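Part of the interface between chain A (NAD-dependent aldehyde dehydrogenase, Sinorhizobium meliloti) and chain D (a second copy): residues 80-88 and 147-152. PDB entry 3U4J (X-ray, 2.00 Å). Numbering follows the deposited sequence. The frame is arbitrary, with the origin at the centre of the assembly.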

# COMPACT_ATOMS: atom_id res chain seq x y z
N PRO A 80 0.46 -3.69 24.56
CA PRO A 80 0.57 -2.77 23.46
C PRO A 80 1.97 -2.22 23.28
O PRO A 80 2.26 -1.72 22.21
CB PRO A 80 -0.42 -1.64 23.82
CG PRO A 80 -0.50 -1.68 25.26
CD PRO A 80 -0.38 -3.13 25.64
N ARG A 81 2.82 -2.32 24.31
CA ARG A 81 4.21 -1.84 24.26
C ARG A 81 5.19 -2.89 23.69
O ARG A 81 6.34 -2.58 23.38
CB ARG A 81 4.67 -1.33 25.65
CG ARG A 81 4.28 0.16 25.87
CD ARG A 81 4.20 0.57 27.35
NE ARG A 81 2.99 0.01 27.96
CZ ARG A 81 1.75 0.47 27.74
NH1 ARG A 81 1.55 1.51 26.94
NH2 ARG A 81 0.70 -0.12 28.32
N MSE A 82 4.73 -4.13 23.55
CA MSE A 82 5.50 -5.18 22.89
C MSE A 82 5.73 -4.92 21.40
O MSE A 82 4.99 -4.19 20.77
CB MSE A 82 4.77 -6.50 23.03
CG MSE A 82 5.01 -7.20 24.34
SE MSE A 82 3.90 -8.82 24.35
CE MSE A 82 4.43 -9.52 26.11
N SER A 83 6.75 -5.53 20.80
CA SER A 83 6.91 -5.41 19.33
C SER A 83 5.79 -6.21 18.68
O SER A 83 5.18 -7.09 19.32
CB SER A 83 8.25 -5.96 18.87
OG SER A 83 8.36 -7.33 19.22
N GLY A 84 5.50 -5.91 17.42
CA GLY A 84 4.63 -6.74 16.61
C GLY A 84 5.11 -8.19 16.61
O GLY A 84 4.31 -9.12 16.76
N ALA A 85 6.41 -8.39 16.49
CA ALA A 85 7.01 -9.73 16.51
C ALA A 85 6.69 -10.50 17.81
O ALA A 85 6.43 -11.70 17.78
CB ALA A 85 8.55 -9.62 16.33
N GLU A 86 6.75 -9.81 18.95
CA GLU A 86 6.42 -10.42 20.24
C GLU A 86 4.96 -10.85 20.31
O GLU A 86 4.62 -11.95 20.79
CB GLU A 86 6.80 -9.48 21.40
CG GLU A 86 8.32 -9.38 21.58
CD GLU A 86 8.74 -8.35 22.64
OE1 GLU A 86 9.45 -8.76 23.56
OE2 GLU A 86 8.37 -7.16 22.55
N ARG A 87 4.08 -10.00 19.82
CA ARG A 87 2.65 -10.32 19.83
C ARG A 87 2.39 -11.48 18.89
O ARG A 87 1.63 -12.36 19.21
CB ARG A 87 1.80 -9.11 19.45
CG ARG A 87 1.70 -8.04 20.58
CD ARG A 87 0.58 -6.98 20.27
NE ARG A 87 1.02 -6.11 19.17
CZ ARG A 87 1.75 -5.01 19.32
NH1 ARG A 87 2.12 -4.61 20.54
NH2 ARG A 87 2.14 -4.32 18.25
N SER A 88 3.05 -11.45 17.73
CA SER A 88 2.91 -12.48 16.70
C SER A 88 3.28 -13.87 17.23
O SER A 88 2.55 -14.84 17.01
CB SER A 88 3.78 -12.08 15.49
OG SER A 88 3.83 -13.11 14.52
N ASN D 147 5.88 1.37 13.74
CA ASN D 147 5.69 1.95 15.08
C ASN D 147 5.62 0.80 16.07
O ASN D 147 5.33 0.99 17.25
CB ASN D 147 4.38 2.77 15.12
CG ASN D 147 4.24 3.65 16.39
OD1 ASN D 147 5.23 4.21 16.87
ND2 ASN D 147 3.02 3.77 16.92
N ASN D 148 5.92 -0.40 15.57
CA ASN D 148 5.77 -1.61 16.35
C ASN D 148 7.04 -2.48 16.38
O ASN D 148 6.95 -3.71 16.45
CB ASN D 148 4.59 -2.42 15.78
CG ASN D 148 4.77 -2.72 14.28
OD1 ASN D 148 5.79 -2.33 13.67
ND2 ASN D 148 3.80 -3.43 13.69
N ILE D 149 8.21 -1.85 16.31
CA ILE D 149 9.45 -2.61 16.51
C ILE D 149 10.12 -2.36 17.88
O ILE D 149 11.36 -2.33 18.02
CB ILE D 149 10.44 -2.36 15.38
CG1 ILE D 149 10.70 -0.85 15.19
CG2 ILE D 149 9.90 -3.04 14.09
CD1 ILE D 149 11.95 -0.54 14.38
N GLY D 150 9.29 -2.17 18.90
CA GLY D 150 9.82 -2.04 20.27
C GLY D 150 9.58 -0.62 20.77
O GLY D 150 9.74 0.34 20.01
N ASP D 151 9.20 -0.48 22.04
CA ASP D 151 8.87 0.86 22.57
C ASP D 151 10.02 1.88 22.41
O ASP D 151 9.78 3.08 22.24
CB ASP D 151 8.45 0.77 24.03
CG ASP D 151 7.69 2.02 24.49
OD1 ASP D 151 6.70 2.40 23.83
OD2 ASP D 151 8.10 2.63 25.50
N ASP D 152 11.26 1.40 22.48
CA ASP D 152 12.45 2.26 22.41
C ASP D 152 12.94 2.61 20.99
O ASP D 152 13.95 3.32 20.81
CB ASP D 152 13.59 1.59 23.19
CG ASP D 152 13.89 0.18 22.69
OD1 ASP D 152 13.00 -0.47 22.07
OD2 ASP D 152 15.04 -0.28 22.94
O HOH W 1 8.84 -2.85 23.46
O HOH W 2 6.68 -1.63 19.75
O HOH W 3 8.32 -6.33 15.31

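The contact is small, with 258 Å² buried between the two stretches, and the direct hydrogen bond and the three water bridges all run between backbone atoms. D:Asn148, A:Arg81 and D:Asp151 cover the most surface.

D:Asn148 supplies the one direct hydrogen bond. D:Asn148 O accepts from A:Gly84 N at 2.8 Å, with an N-H...O angle of 168°. A:Gly84 opens a helix, and NH groups in a first turn have no carbonyl partner within the helix. The same D:Asn148 O also receives a hydrogen bond from water 3, at 3.2 Å. Water 3 in turn accepts from A:Ala85 N at 3.0 Å, so a second free NH of the turn is satisfied. Glycine suits position 84: a CB there would point toward chain D and lie 3.2 Å from D:Asn148 ND2, which is tight. At the side-chain level, D:Asn148 CB lies 4.0 Å from A:Arg87 NH2, at the edge of the guanidinium.

A:Ser83 prepares the helix end. A:Ser83 OG, with chi1 in p, caps the helix by accepting from A:Glu86 N at 3.0 Å. A:Glu86 OE2 accepts from A:Ser83 N at 2.9 Å. A:Ser83 CA lies 3.3 Å from D:Asn148 O, beside the hydrogen bond to A:Gly84 N.

A:Arg81 and D:Asp151 meet without a salt bridge. A:Arg81 CG is 3.9 Å from D:Asp151 OD1, but the end of the arginine side chain leads away and bonds elsewhere in the structure. Water 1 links the backbones instead, donating to A:Arg81 O at 2.5 Å and accepting from D:Asp151 N at 2.8 Å.

Water 2 makes a similar bridge, from A:Met82 O at 3.2 Å to D:Gly150 N at 2.8 Å. The backbone angles of D:Gly150 call for glycine, since a CB would jam against the preceding carbonyl O.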